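Local coordinates for protein U4/U6 snRNA-associated-splicing factor PRP24 (Saccharomyces cerevisiae, PDB 4N0T) that binds U6 snRNA and acts as a spliceosome recycling factor, annealing U6 with U4 snRNA, at residues T9-K14 / I77-L82; V13-K18 / K46-A51; P34-D39 / R52-R57; P93-Q98 / K150-T155; L281-P286 / G322-F327. One frame throughout, in Å; residues are numbered along the deposited sequence.

Contact 1: T9-K14 / I77-L82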
# COMPACT_ATOMS: atom_id res chain seq x y z
N THR A 9 19.86 -2.14 13.57
CA THR A 9 20.43 -3.46 13.81
C THR A 9 20.87 -4.18 12.54
O THR A 9 21.14 -5.38 12.56
CB THR A 9 19.47 -4.36 14.60
OG1 THR A 9 18.32 -4.65 13.80
CG2 THR A 9 19.05 -3.68 15.89
N THR A 10 20.95 -3.44 11.43
CA THR A 10 21.27 -4.06 10.15
C THR A 10 22.71 -3.74 9.72
O THR A 10 23.17 -2.59 9.81
CB THR A 10 20.29 -3.62 9.05
OG1 THR A 10 18.96 -3.94 9.47
CG2 THR A 10 20.58 -4.35 7.74
N VAL A 11 23.40 -4.76 9.25
CA VAL A 11 24.75 -4.56 8.73
C VAL A 11 24.83 -4.95 7.27
O VAL A 11 24.01 -5.74 6.77
CB VAL A 11 25.81 -5.36 9.53
CG1 VAL A 11 25.75 -4.98 11.00
CG2 VAL A 11 25.59 -6.86 9.36
N LEU A 12 25.85 -4.41 6.61
CA LEU A 12 26.15 -4.70 5.22
C LEU A 12 27.44 -5.50 5.19
O LEU A 12 28.41 -5.12 5.86
CB LEU A 12 26.38 -3.38 4.48
CG LEU A 12 26.84 -3.49 3.02
CD1 LEU A 12 25.74 -4.12 2.20
CD2 LEU A 12 27.22 -2.13 2.44
N VAL A 13 27.46 -6.59 4.44
CA VAL A 13 28.67 -7.39 4.26
C VAL A 13 29.07 -7.28 2.80
O VAL A 13 28.24 -7.52 1.92
CB VAL A 13 28.46 -8.87 4.62
CG1 VAL A 13 29.79 -9.63 4.52
CG2 VAL A 13 27.91 -9.00 6.02
N LYS A 14 30.32 -6.90 2.55
CA LYS A 14 30.82 -6.82 1.18
C LYS A 14 31.93 -7.84 0.95
O LYS A 14 32.68 -8.16 1.87
CB LYS A 14 31.33 -5.40 0.88
CG LYS A 14 31.91 -5.25 -0.51
CD LYS A 14 32.28 -3.82 -0.82
CE LYS A 14 32.74 -3.70 -2.27
NZ LYS A 14 33.11 -2.30 -2.62
N ILE A 77 36.39 -9.97 3.81
CA ILE A 77 35.08 -9.29 3.85
C ILE A 77 35.15 -7.95 4.56
O ILE A 77 36.10 -7.68 5.31
CB ILE A 77 33.98 -10.18 4.52
CG1 ILE A 77 34.33 -10.45 5.99
CG2 ILE A 77 33.80 -11.48 3.75
CD1 ILE A 77 33.21 -11.14 6.77
N ILE A 78 34.16 -7.10 4.33
CA ILE A 78 34.04 -5.84 5.03
C ILE A 78 32.64 -5.85 5.61
O ILE A 78 31.68 -6.17 4.90
CB ILE A 78 34.23 -4.63 4.09
CG1 ILE A 78 35.62 -4.70 3.42
CG2 ILE A 78 34.10 -3.31 4.85
CD1 ILE A 78 35.85 -3.66 2.33
N VAL A 79 32.54 -5.57 6.90
CA VAL A 79 31.24 -5.55 7.56
C VAL A 79 31.05 -4.17 8.18
O VAL A 79 31.93 -3.67 8.89
CB VAL A 79 31.12 -6.66 8.64
CG1 VAL A 79 29.71 -6.66 9.26
CG2 VAL A 79 31.46 -8.05 8.07
N SER A 80 29.90 -3.55 7.92
CA SER A 80 29.68 -2.18 8.37
C SER A 80 28.22 -1.97 8.73
O SER A 80 27.36 -2.74 8.29
CB SER A 80 30.07 -1.19 7.28
OG SER A 80 29.36 -1.46 6.09
N HIS A 81 27.94 -0.95 9.53
CA HIS A 81 26.56 -0.55 9.77
C HIS A 81 25.95 -0.16 8.43
O HIS A 81 26.58 0.55 7.63
CB HIS A 81 26.49 0.66 10.72
CG HIS A 81 26.81 0.33 12.15
ND1 HIS A 81 26.01 -0.47 12.94
CD2 HIS A 81 27.84 0.73 12.94
CE1 HIS A 81 26.53 -0.55 14.15
NE2 HIS A 81 27.64 0.16 14.17
N LEU A 82 24.72 -0.61 8.16
CA LEU A 82 24.04 -0.17 6.95
C LEU A 82 23.50 1.20 7.24
O LEU A 82 22.64 1.36 8.10
CB LEU A 82 22.89 -1.11 6.58
CG LEU A 82 22.22 -0.76 5.25
CD1 LEU A 82 23.13 -1.14 4.08
CD2 LEU A 82 20.86 -1.45 5.11
O HOH W 1 23.81 -1.92 12.57
O HOH W 2 30.43 -3.24 4.55
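Ile77 meets strand 10-16 at Val13 and Lys14: its CB lies 4.2 Å from Val13 CG1 and its CA-H faces Lys14 O. The pairing is antiparallel and joins the first and last long strands of the RRM fold in RRM 1. Ile78 pairs with Lys14 through both backbone groups, Lys14 N to Ile78 O at 2.8 Å and Ile78 N to Lys14 O at 3.1 Å. Val79 turns to the helix side with Val13. Its CG2 is 4.2 Å from Val13 CG2, and its CG1 reaches back to Val11 CB. Phe29 of helix 22-29 and Ile65 of helix 58-65 cover this valine face. Ser80 repeats the two-bond pairing with Leu12, and a water links Ser80 OG to Leu12 O. His81 ND1 holds a second water in its ring plane, 2.7 Å away. Leu82 has CG anti to the backbone N (chi1 -175°), and its side chain runs beside Thr10. Leu82 CD2 lies 3.9 Å from Thr10 CG2, while Leu82 N donates to Thr10 O at 3.0 Å.

Contact 2: V13-K18 / K46-A51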
# COMPACT_ATOMS: atom_id res chain seq x y z
N VAL A 13 27.46 -6.59 4.44
CA VAL A 13 28.67 -7.39 4.26
C VAL A 13 29.07 -7.28 2.80
O VAL A 13 28.24 -7.52 1.92
CB VAL A 13 28.46 -8.87 4.62
CG1 VAL A 13 29.79 -9.63 4.52
CG2 VAL A 13 27.91 -9.00 6.02
N LYS A 14 30.32 -6.90 2.55
CA LYS A 14 30.82 -6.82 1.18
C LYS A 14 31.93 -7.84 0.95
O LYS A 14 32.68 -8.16 1.87
CB LYS A 14 31.33 -5.40 0.88
CG LYS A 14 31.91 -5.25 -0.51
CD LYS A 14 32.28 -3.82 -0.82
CE LYS A 14 32.74 -3.70 -2.27
NZ LYS A 14 33.11 -2.30 -2.62
N ASN A 15 31.98 -8.35 -0.28
CA ASN A 15 33.07 -9.23 -0.76
C ASN A 15 32.97 -10.67 -0.27
O ASN A 15 33.99 -11.36 -0.13
CB ASN A 15 34.46 -8.66 -0.46
CG ASN A 15 35.51 -9.19 -1.43
OD1 ASN A 15 35.22 -9.37 -2.62
ND2 ASN A 15 36.72 -9.47 -0.93
N LEU A 16 31.76 -11.15 -0.02
CA LEU A 16 31.56 -12.57 0.23
C LEU A 16 31.88 -13.35 -1.04
O LEU A 16 31.72 -12.82 -2.15
CB LEU A 16 30.12 -12.85 0.66
CG LEU A 16 29.74 -12.31 2.04
CD1 LEU A 16 28.22 -12.24 2.20
CD2 LEU A 16 30.33 -13.18 3.13
N PRO A 17 32.30 -14.61 -0.89
CA PRO A 17 32.61 -15.43 -2.07
C PRO A 17 31.39 -15.60 -2.97
O PRO A 17 30.26 -15.56 -2.47
CB PRO A 17 32.98 -16.79 -1.46
CG PRO A 17 33.46 -16.46 -0.07
CD PRO A 17 32.60 -15.31 0.37
N LYS A 18 31.62 -15.79 -4.27
CA LYS A 18 30.55 -16.09 -5.23
C LYS A 18 29.64 -17.22 -4.76
O LYS A 18 28.43 -17.20 -4.97
CB LYS A 18 31.17 -16.49 -6.57
CG LYS A 18 30.91 -15.52 -7.71
CD LYS A 18 30.57 -16.28 -8.99
CE LYS A 18 29.12 -16.74 -9.00
NZ LYS A 18 28.19 -15.59 -9.22
N LYS A 46 29.30 -9.91 -10.82
CA LYS A 46 29.17 -11.28 -10.30
C LYS A 46 30.47 -11.89 -9.77
O LYS A 46 30.56 -13.11 -9.63
CB LYS A 46 28.56 -12.22 -11.35
CG LYS A 46 27.45 -11.60 -12.21
CD LYS A 46 26.07 -11.91 -11.66
CE LYS A 46 24.98 -11.35 -12.57
NZ LYS A 46 23.66 -11.32 -11.88
N ASN A 47 31.45 -11.06 -9.44
CA ASN A 47 32.71 -11.58 -8.91
C ASN A 47 32.68 -11.87 -7.40
O ASN A 47 33.51 -12.62 -6.88
CB ASN A 47 33.88 -10.65 -9.26
CG ASN A 47 33.54 -9.18 -9.08
OD1 ASN A 47 32.38 -8.77 -9.20
ND2 ASN A 47 34.57 -8.37 -8.82
N PHE A 48 31.71 -11.28 -6.71
CA PHE A 48 31.54 -11.52 -5.28
C PHE A 48 30.08 -11.29 -4.89
O PHE A 48 29.25 -10.97 -5.75
CB PHE A 48 32.48 -10.63 -4.45
CG PHE A 48 32.17 -9.16 -4.53
CD1 PHE A 48 31.23 -8.57 -3.68
CD2 PHE A 48 32.82 -8.35 -5.45
CE1 PHE A 48 30.95 -7.21 -3.76
CE2 PHE A 48 32.56 -7.01 -5.52
CZ PHE A 48 31.61 -6.43 -4.68
N ARG A 49 29.75 -11.46 -3.62
CA ARG A 49 28.37 -11.18 -3.19
C ARG A 49 28.29 -10.20 -2.03
O ARG A 49 29.20 -10.11 -1.20
CB ARG A 49 27.64 -12.48 -2.83
CG ARG A 49 27.66 -13.51 -3.94
CD ARG A 49 26.63 -14.60 -3.73
NE ARG A 49 25.35 -14.28 -4.36
CZ ARG A 49 24.23 -14.98 -4.19
NH1 ARG A 49 24.22 -16.04 -3.40
NH2 ARG A 49 23.11 -14.61 -4.80
N PHE A 50 27.18 -9.46 -1.98
CA PHE A 50 26.87 -8.60 -0.85
C PHE A 50 25.85 -9.33 0.02
O PHE A 50 25.11 -10.19 -0.46
CB PHE A 50 26.18 -7.31 -1.32
CG PHE A 50 27.08 -6.34 -2.03
CD1 PHE A 50 27.86 -5.43 -1.32
CD2 PHE A 50 27.11 -6.29 -3.42
CE1 PHE A 50 28.66 -4.50 -1.98
CE2 PHE A 50 27.90 -5.37 -4.09
CZ PHE A 50 28.67 -4.47 -3.37
N ALA A 51 25.81 -9.00 1.31
CA ALA A 51 24.73 -9.47 2.17
C ALA A 51 24.20 -8.35 3.05
O ALA A 51 24.96 -7.48 3.49
CB ALA A 51 25.18 -10.64 3.04
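Phe48 has CG between its backbone N and carbonyl carbon (chi1 66°), which puts Phe48 CG 3.6 Å from Asn15 OD1. Lys14 sends CG anti to its backbone N (chi1 178°), and CG comes 3.6 Å from Phe50 CE1. The extended lysine chain continues beside Phe50, and its CE reaches Phe48 CZ at 3.8 Å. Phe48 CE1 sits over one face of the Phe50 ring, near its rim. The Asn15 and Phe48 side chains cross at about a right angle, amide and ring planes 76° apart. Asn15 ND2 is hydrogen-bonded to Glu76 O. Between Val13 and Leu16 the register slips by one residue, a beta bulge. Two bonds pair Val13 with Ala51 before it, and two pair Leu16 with Arg49 after it. Leu16 CD1 packs on Ala51 CB at 3.5 Å. Arg49 NE makes a salt bridge to Asp42, and Arg49 NH1 a hydrogen bond to Tyr20 O. Strand 10-16 is the middle strand of the RRM 1 sheet, between 49-55 and 75-81; Phe29 and Val25 of helix 22-29 cover Val13 and Leu16.

Contact 3: P34-D39 / R52-R57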
# COMPACT_ATOMS: atom_id res chain seq x y z
N PRO A 34 21.12 -13.52 17.54
CA PRO A 34 19.96 -13.95 16.75
C PRO A 34 19.69 -13.03 15.55
O PRO A 34 19.77 -11.81 15.66
CB PRO A 34 18.81 -13.91 17.76
CG PRO A 34 19.31 -13.11 18.92
CD PRO A 34 20.79 -13.33 18.96
N ILE A 35 19.39 -13.64 14.41
CA ILE A 35 19.20 -12.91 13.16
C ILE A 35 17.72 -12.93 12.74
O ILE A 35 17.07 -13.98 12.78
CB ILE A 35 20.06 -13.54 12.04
CG1 ILE A 35 21.55 -13.42 12.41
CG2 ILE A 35 19.76 -12.88 10.69
CD1 ILE A 35 22.50 -14.10 11.45
N ILE A 36 17.20 -11.76 12.36
CA ILE A 36 15.84 -11.64 11.86
C ILE A 36 15.73 -11.98 10.37
O ILE A 36 14.82 -12.69 9.95
CB ILE A 36 15.28 -10.22 12.10
CG1 ILE A 36 15.17 -9.93 13.60
CG2 ILE A 36 13.91 -10.04 11.44
CD1 ILE A 36 14.57 -8.57 13.92
N HIS A 37 16.67 -11.46 9.57
CA HIS A 37 16.59 -11.67 8.13
C HIS A 37 17.96 -11.55 7.46
O HIS A 37 18.81 -10.78 7.92
CB HIS A 37 15.60 -10.68 7.50
CG HIS A 37 15.13 -11.09 6.14
ND1 HIS A 37 15.65 -10.57 4.97
CD2 HIS A 37 14.21 -12.00 5.76
CE1 HIS A 37 15.06 -11.13 3.93
NE2 HIS A 37 14.18 -12.00 4.38
N VAL A 38 18.16 -12.31 6.39
CA VAL A 38 19.38 -12.24 5.60
C VAL A 38 19.03 -12.13 4.12
O VAL A 38 18.25 -12.93 3.61
CB VAL A 38 20.23 -13.51 5.78
CG1 VAL A 38 21.42 -13.49 4.82
CG2 VAL A 38 20.71 -13.63 7.22
N ASP A 39 19.58 -11.12 3.44
CA ASP A 39 19.50 -11.06 1.98
C ASP A 39 20.90 -11.14 1.38
O ASP A 39 21.82 -10.52 1.89
CB ASP A 39 18.83 -9.77 1.52
CG ASP A 39 17.39 -9.67 1.97
OD1 ASP A 39 16.56 -10.43 1.43
OD2 ASP A 39 17.10 -8.83 2.85
N ARG A 52 22.90 -8.37 3.30
CA ARG A 52 22.29 -7.51 4.29
C ARG A 52 21.85 -8.44 5.42
O ARG A 52 21.17 -9.43 5.18
CB ARG A 52 21.06 -6.81 3.69
CG ARG A 52 20.20 -6.08 4.69
CD ARG A 52 18.94 -5.56 3.99
NE ARG A 52 18.11 -4.78 4.89
CZ ARG A 52 17.20 -5.31 5.70
NH1 ARG A 52 17.01 -6.62 5.70
NH2 ARG A 52 16.47 -4.53 6.49
N ILE A 53 22.26 -8.13 6.65
CA ILE A 53 21.88 -8.96 7.79
C ILE A 53 21.21 -8.08 8.83
O ILE A 53 21.82 -7.14 9.36
CB ILE A 53 23.09 -9.70 8.42
CG1 ILE A 53 23.86 -10.49 7.36
CG2 ILE A 53 22.63 -10.65 9.53
CD1 ILE A 53 25.18 -11.06 7.88
N GLU A 54 19.94 -8.37 9.11
CA GLU A 54 19.21 -7.64 10.12
C GLU A 54 19.23 -8.47 11.40
O GLU A 54 18.67 -9.58 11.44
CB GLU A 54 17.77 -7.37 9.68
CG GLU A 54 16.98 -6.59 10.71
CD GLU A 54 15.56 -6.32 10.28
OE1 GLU A 54 15.21 -6.63 9.12
OE2 GLU A 54 14.78 -5.79 11.10
N PHE A 55 19.88 -7.95 12.44
CA PHE A 55 19.98 -8.66 13.71
C PHE A 55 18.80 -8.31 14.60
O PHE A 55 18.21 -7.25 14.46
CB PHE A 55 21.30 -8.32 14.42
CG PHE A 55 22.48 -9.02 13.82
CD1 PHE A 55 22.80 -10.32 14.22
CD2 PHE A 55 23.24 -8.41 12.83
CE1 PHE A 55 23.89 -10.99 13.65
CE2 PHE A 55 24.31 -9.07 12.26
CZ PHE A 55 24.64 -10.37 12.67
N ALA A 56 18.47 -9.22 15.51
CA ALA A 56 17.41 -8.96 16.48
C ALA A 56 17.73 -7.75 17.35
O ALA A 56 16.85 -6.95 17.67
CB ALA A 56 17.19 -10.18 17.35
N ARG A 57 19.00 -7.62 17.75
CA ARG A 57 19.41 -6.55 18.66
C ARG A 57 20.72 -5.90 18.23
O ARG A 57 21.50 -6.50 17.49
CB ARG A 57 19.55 -7.10 20.09
CG ARG A 57 18.24 -7.59 20.69
CD ARG A 57 18.43 -8.12 22.11
NE ARG A 57 18.97 -9.48 22.13
CZ ARG A 57 18.28 -10.57 21.79
NH1 ARG A 57 17.02 -10.46 21.38
NH2 ARG A 57 18.85 -11.76 21.84
O HOH W 3 20.86 -9.99 17.58
O HOH W 4 18.19 -8.76 5.31
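Backbone hydrogen bonds join Pro34, Ile36, His37 and Asp39 to strand 52-55 and the residue after it. Ala56 N gives a nearly straight bond to Pro34 O, 2.9 Å long at 176°. Glu54 O takes Ile36 N at 2.8 Å and, weakly, His37 N at 3.3 Å. Two residues thus face one, a classic beta bulge, and the chain turns a corner at Ile36. Beyond it the pairing is regular: Glu54 N bonds to His37 O, and Asp39 and Arg52 exchange two bonds.

These strands form the beta hairpin of RRM 1, with 35-42 at the edge of its sheet. Apolar contacts follow. Ile35 CG2 meets Ile53 CG2 at 3.8 Å, and Ile35 CG1 lies 3.6 Å from Phe55 CE1. Ile53 CG2 also sits over one face of the Phe55 ring, near its rim. Val25 of helix 22-29 touches both Val38 and Ile53.

Charged groups occupy the other face. Arg52 is extended from CG to NE and lies beside Asp39, pointing the same way. Asp39 OD2 and Arg52 NH1 make a long salt bridge of 3.6 Å. A water donates to Asp39 OD2 and to Arg52 O. Arg52 NH2 also pairs with Glu54 OE1. Outside the hairpin, Arg52 NE bridges to Asp132, and Glu54 OE2 to Arg4.

Contact 4: P93-Q98 / K150-T155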
# COMPACT_ATOMS: atom_id res chain seq x y z
N PRO A 93 3.60 2.68 -10.79
CA PRO A 93 2.28 2.22 -11.23
C PRO A 93 1.66 1.18 -10.29
O PRO A 93 2.39 0.42 -9.66
CB PRO A 93 2.57 1.61 -12.61
CG PRO A 93 3.73 2.37 -13.11
CD PRO A 93 4.60 2.58 -11.88
N PRO A 94 0.32 1.15 -10.19
CA PRO A 94 -0.43 0.30 -9.27
C PRO A 94 -0.16 -1.20 -9.39
O PRO A 94 -0.39 -1.95 -8.43
CB PRO A 94 -1.89 0.58 -9.66
CG PRO A 94 -1.88 1.95 -10.19
CD PRO A 94 -0.55 2.14 -10.86
N SER A 95 0.31 -1.61 -10.56
CA SER A 95 0.56 -3.02 -10.83
C SER A 95 2.06 -3.35 -10.82
O SER A 95 2.45 -4.48 -11.13
CB SER A 95 -0.05 -3.41 -12.17
OG SER A 95 0.51 -2.62 -13.20
N TYR A 96 2.89 -2.37 -10.47
CA TYR A 96 4.32 -2.63 -10.30
C TYR A 96 4.53 -3.64 -9.19
O TYR A 96 3.86 -3.61 -8.15
CB TYR A 96 5.08 -1.35 -9.99
CG TYR A 96 6.10 -0.94 -11.03
CD1 TYR A 96 5.80 -1.01 -12.39
CD2 TYR A 96 7.36 -0.47 -10.66
CE1 TYR A 96 6.73 -0.63 -13.35
CE2 TYR A 96 8.29 -0.09 -11.62
CZ TYR A 96 7.97 -0.18 -12.95
OH TYR A 96 8.88 0.20 -13.91
N THR A 97 5.48 -4.55 -9.42
CA THR A 97 5.85 -5.56 -8.44
C THR A 97 7.27 -5.30 -7.94
O THR A 97 7.99 -4.43 -8.44
CB THR A 97 5.84 -6.96 -9.07
OG1 THR A 97 6.82 -7.00 -10.12
CG2 THR A 97 4.48 -7.28 -9.64
N GLN A 98 7.67 -6.08 -6.94
CA GLN A 98 9.01 -6.02 -6.40
C GLN A 98 10.03 -6.21 -7.53
O GLN A 98 11.05 -5.51 -7.60
CB GLN A 98 9.17 -7.10 -5.34
CG GLN A 98 10.25 -6.84 -4.33
CD GLN A 98 10.50 -8.02 -3.42
OE1 GLN A 98 11.57 -8.62 -3.44
NE2 GLN A 98 9.51 -8.34 -2.60
N LYS A 150 8.92 9.24 -15.38
CA LYS A 150 7.54 8.92 -15.75
C LYS A 150 7.40 7.48 -16.22
O LYS A 150 8.09 7.03 -17.15
CB LYS A 150 7.02 9.91 -16.80
CG LYS A 150 6.82 11.32 -16.25
CD LYS A 150 6.43 12.29 -17.36
CE LYS A 150 5.65 13.48 -16.82
NZ LYS A 150 6.42 14.24 -15.79
N ILE A 151 6.53 6.73 -15.55
CA ILE A 151 6.29 5.34 -15.87
C ILE A 151 4.78 5.12 -16.00
O ILE A 151 4.04 5.30 -15.03
CB ILE A 151 6.84 4.40 -14.77
CG1 ILE A 151 8.27 4.79 -14.40
CG2 ILE A 151 6.73 2.93 -15.19
CD1 ILE A 151 8.90 3.90 -13.32
N GLU A 152 4.32 4.75 -17.20
CA GLU A 152 2.89 4.53 -17.44
C GLU A 152 2.02 5.71 -17.02
O GLU A 152 0.88 5.52 -16.59
CB GLU A 152 2.40 3.26 -16.74
CG GLU A 152 3.16 1.99 -17.09
CD GLU A 152 2.65 0.79 -16.31
OE1 GLU A 152 1.51 0.86 -15.80
OE2 GLU A 152 3.38 -0.21 -16.20
N GLY A 153 2.55 6.92 -17.14
CA GLY A 153 1.79 8.11 -16.79
C GLY A 153 1.97 8.55 -15.34
O GLY A 153 1.48 9.61 -14.94
N TYR A 154 2.67 7.74 -14.55
CA TYR A 154 2.91 8.07 -13.14
C TYR A 154 4.29 8.70 -12.94
O TYR A 154 5.31 8.14 -13.37
CB TYR A 154 2.77 6.81 -12.26
CG TYR A 154 1.37 6.21 -12.25
CD1 TYR A 154 0.97 5.30 -13.23
CD2 TYR A 154 0.46 6.56 -11.26
CE1 TYR A 154 -0.31 4.76 -13.22
CE2 TYR A 154 -0.82 6.02 -11.24
CZ TYR A 154 -1.20 5.13 -12.23
OH TYR A 154 -2.46 4.59 -12.21
N THR A 155 4.33 9.86 -12.29
CA THR A 155 5.61 10.48 -11.96
C THR A 155 6.17 9.82 -10.70
O THR A 155 5.65 10.00 -9.60
CB THR A 155 5.47 11.99 -11.74
OG1 THR A 155 4.99 12.61 -12.94
CG2 THR A 155 6.81 12.60 -11.38
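Pro93 to Tyr96 form a type I beta turn that packs against the type I' turn of Ile151 to Tyr154, the first closed by Tyr96 N to Pro93 O, the second by a pair of bonds between Ile151 and Tyr154. The contact between them is made mostly by side chains. Pro93 is central. Its CA stands over one face of the Tyr154 ring, offset toward the rim, in a CH-pi contact, 4.2 Å from the centroid and 22° off the ring normal. Its CG touches Ile151 CG2 at 3.7 Å, and the two side chains cross at about a right angle. Glu152 is extended beyond CG, and its OE1 comes 3.4 Å from Pro93 CB. The Pro94 and Tyr154 side chains cross at about a right angle, with Pro94 CD 3.4 Å from Tyr154 CZ. Tyr96 brings OH to 3.7 Å from Ile151 CG2, while Pro93 CD lies over one face of its ring. Leu104 of helix 98-107 touches both Tyr96 and Ile151. Pro94 and Thr97 also meet helix 293-302. Tyr154 packs on a uracil base of the bound RNA. The arrangement joins two loops of the RRM fold in RRM 2: the one leading from the first strand to the first helix, and the hairpin turn before the last strand.

Contact 5: L281-P286 / G322-F327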
# COMPACT_ATOMS: atom_id res chain seq x y z
N LEU A 281 -20.34 -13.01 -8.36
CA LEU A 281 -18.98 -12.89 -7.82
C LEU A 281 -18.32 -14.23 -7.50
O LEU A 281 -18.99 -15.25 -7.30
CB LEU A 281 -18.96 -11.99 -6.58
CG LEU A 281 -19.69 -12.43 -5.30
CD1 LEU A 281 -18.82 -13.34 -4.43
CD2 LEU A 281 -20.14 -11.22 -4.49
N ILE A 282 -16.99 -14.22 -7.44
CA ILE A 282 -16.24 -15.35 -6.90
C ILE A 282 -15.18 -14.81 -5.95
O ILE A 282 -14.86 -13.62 -5.97
CB ILE A 282 -15.53 -16.17 -8.01
CG1 ILE A 282 -14.37 -15.37 -8.60
CG2 ILE A 282 -16.52 -16.61 -9.09
CD1 ILE A 282 -13.56 -16.17 -9.62
N CYS A 283 -14.64 -15.69 -5.11
CA CYS A 283 -13.52 -15.32 -4.27
C CYS A 283 -12.30 -16.08 -4.73
O CYS A 283 -12.41 -17.22 -5.18
CB CYS A 283 -13.81 -15.69 -2.82
SG CYS A 283 -15.13 -14.69 -2.09
N LEU A 284 -11.14 -15.43 -4.62
CA LEU A 284 -9.86 -16.09 -4.84
C LEU A 284 -9.10 -16.10 -3.52
O LEU A 284 -9.08 -15.10 -2.81
CB LEU A 284 -9.04 -15.33 -5.89
CG LEU A 284 -9.64 -15.26 -7.29
CD1 LEU A 284 -8.65 -14.58 -8.24
CD2 LEU A 284 -9.99 -16.67 -7.83
N PHE A 285 -8.47 -17.22 -3.18
CA PHE A 285 -7.78 -17.35 -1.90
C PHE A 285 -6.91 -18.60 -1.97
O PHE A 285 -7.17 -19.46 -2.81
CB PHE A 285 -8.82 -17.50 -0.78
CG PHE A 285 -9.84 -18.57 -1.03
CD1 PHE A 285 -10.98 -18.31 -1.78
CD2 PHE A 285 -9.68 -19.85 -0.50
CE1 PHE A 285 -11.94 -19.29 -2.01
CE2 PHE A 285 -10.63 -20.83 -0.72
CZ PHE A 285 -11.75 -20.55 -1.47
N PRO A 286 -5.85 -18.68 -1.15
CA PRO A 286 -5.32 -17.61 -0.28
C PRO A 286 -4.39 -16.71 -1.07
O PRO A 286 -3.69 -17.17 -1.99
CB PRO A 286 -4.52 -18.39 0.76
CG PRO A 286 -3.96 -19.55 -0.04
CD PRO A 286 -5.04 -19.92 -1.04
N GLY A 322 -8.11 -13.25 1.15
CA GLY A 322 -8.76 -13.38 -0.14
C GLY A 322 -9.08 -12.09 -0.87
O GLY A 322 -8.72 -11.00 -0.43
N ALA A 323 -9.72 -12.24 -2.02
CA ALA A 323 -10.22 -11.11 -2.79
C ALA A 323 -11.53 -11.54 -3.42
O ALA A 323 -11.73 -12.73 -3.73
CB ALA A 323 -9.22 -10.70 -3.87
N ILE A 324 -12.43 -10.58 -3.57
CA ILE A 324 -13.69 -10.80 -4.26
C ILE A 324 -13.58 -10.21 -5.65
O ILE A 324 -13.13 -9.08 -5.84
CB ILE A 324 -14.84 -10.11 -3.53
CG1 ILE A 324 -15.06 -10.79 -2.17
CG2 ILE A 324 -16.12 -10.15 -4.38
CD1 ILE A 324 -16.05 -10.04 -1.25
N ILE A 325 -13.97 -11.01 -6.65
CA ILE A 325 -14.03 -10.53 -8.02
C ILE A 325 -15.48 -10.51 -8.43
O ILE A 325 -16.15 -11.55 -8.41
CB ILE A 325 -13.30 -11.47 -8.98
CG1 ILE A 325 -11.95 -11.93 -8.41
CG2 ILE A 325 -13.13 -10.78 -10.34
CD1 ILE A 325 -10.92 -10.84 -8.30
N ILE A 326 -15.99 -9.34 -8.77
CA ILE A 326 -17.39 -9.23 -9.18
C ILE A 326 -17.42 -9.14 -10.69
O ILE A 326 -16.76 -8.27 -11.28
CB ILE A 326 -18.06 -8.01 -8.57
CG1 ILE A 326 -17.90 -8.03 -7.05
CG2 ILE A 326 -19.53 -7.95 -8.96
CD1 ILE A 326 -18.59 -6.84 -6.37
N PHE A 327 -18.14 -10.07 -11.32
CA PHE A 327 -18.23 -10.08 -12.77
C PHE A 327 -19.58 -9.49 -13.20
O PHE A 327 -20.34 -9.02 -12.36
CB PHE A 327 -18.09 -11.51 -13.30
CG PHE A 327 -16.73 -12.11 -13.05
CD1 PHE A 327 -15.64 -11.74 -13.83
CD2 PHE A 327 -16.54 -13.03 -12.03
CE1 PHE A 327 -14.38 -12.29 -13.61
CE2 PHE A 327 -15.27 -13.58 -11.79
CZ PHE A 327 -14.20 -13.21 -12.59
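Four backbone hydrogen bonds tie Ile282 and Leu284 to their antiparallel partners Ile325 and Ala323. Ile325 N to Ile282 O is the shortest, 2.8 Å and almost straight at 174°. Ile282 N answers to Ile325 O at 3.0 Å. Leu284 N and Ala323 O, with Ala323 N and Leu284 O, repeat the pattern. Between these pairs CA-H groups face carbonyl oxygens, as with Cys283 CA and Ala323 O at 3.2 Å.

Apolar contacts line both faces. On one, Leu281 CB meets Ile324 CG2 at 4.0 Å and Ile326 CG1 at 4.1 Å. Cys283 SG lies 3.9 Å from Ile324 CG1. On the other, Ile282 and Ile325 run side by side, pointing the same way, and Leu284 CG approaches Ile325 CG1.

The aromatic contact is with Phe327. Ile282 has CG1 between its backbone N and carbonyl carbon (chi1 70°), and this carbon comes 3.8 Å from Phe327 CE2. Ile282 CD1 meets the ring at its edge, in the ring plane. Ile325 CG2 sits over one face of the Phe327 ring, toward its rim.

These are inner strands of the occluded RRM sheet, with 348-353 beside 281-285 and 311-317 beside 322-327. Helix 330-340 packs on Ile282, Leu284 and Phe327. The opposite sheet face, which binds RNA in canonical RRMs, is covered by helices 258-270 and 355-365, consistent with the name occluded RRM: Leu269 touches Leu281, Ile324 and Ile326, and Met358 touches Cys283.

Overall arrangement
Contacts 1, 2 and 3 build one sheet, that of RRM 1. Contacts 1 and 2 share Val13 and Lys14 on strand 10-16, with centres about 12 Å apart. Contacts 2 and 3 both use strand 49-55, and their segments alternate along the chain. Contact 3 is nested inside the loop closed by contact 1, and Thr9 OG1 lies 2.7 Å from Phe55 O between them. Contact 4, in RRM 2, comes within about 7 Å of contact 3 at the nearest atoms. It is also closest to the RNA. Its nearest atom is about 3 Å from the RNA, against about 6 Å for contact 3. Contact 5, in the occluded RRM, is centred about 24 Å from contact 4 and 43 Å from contact 1.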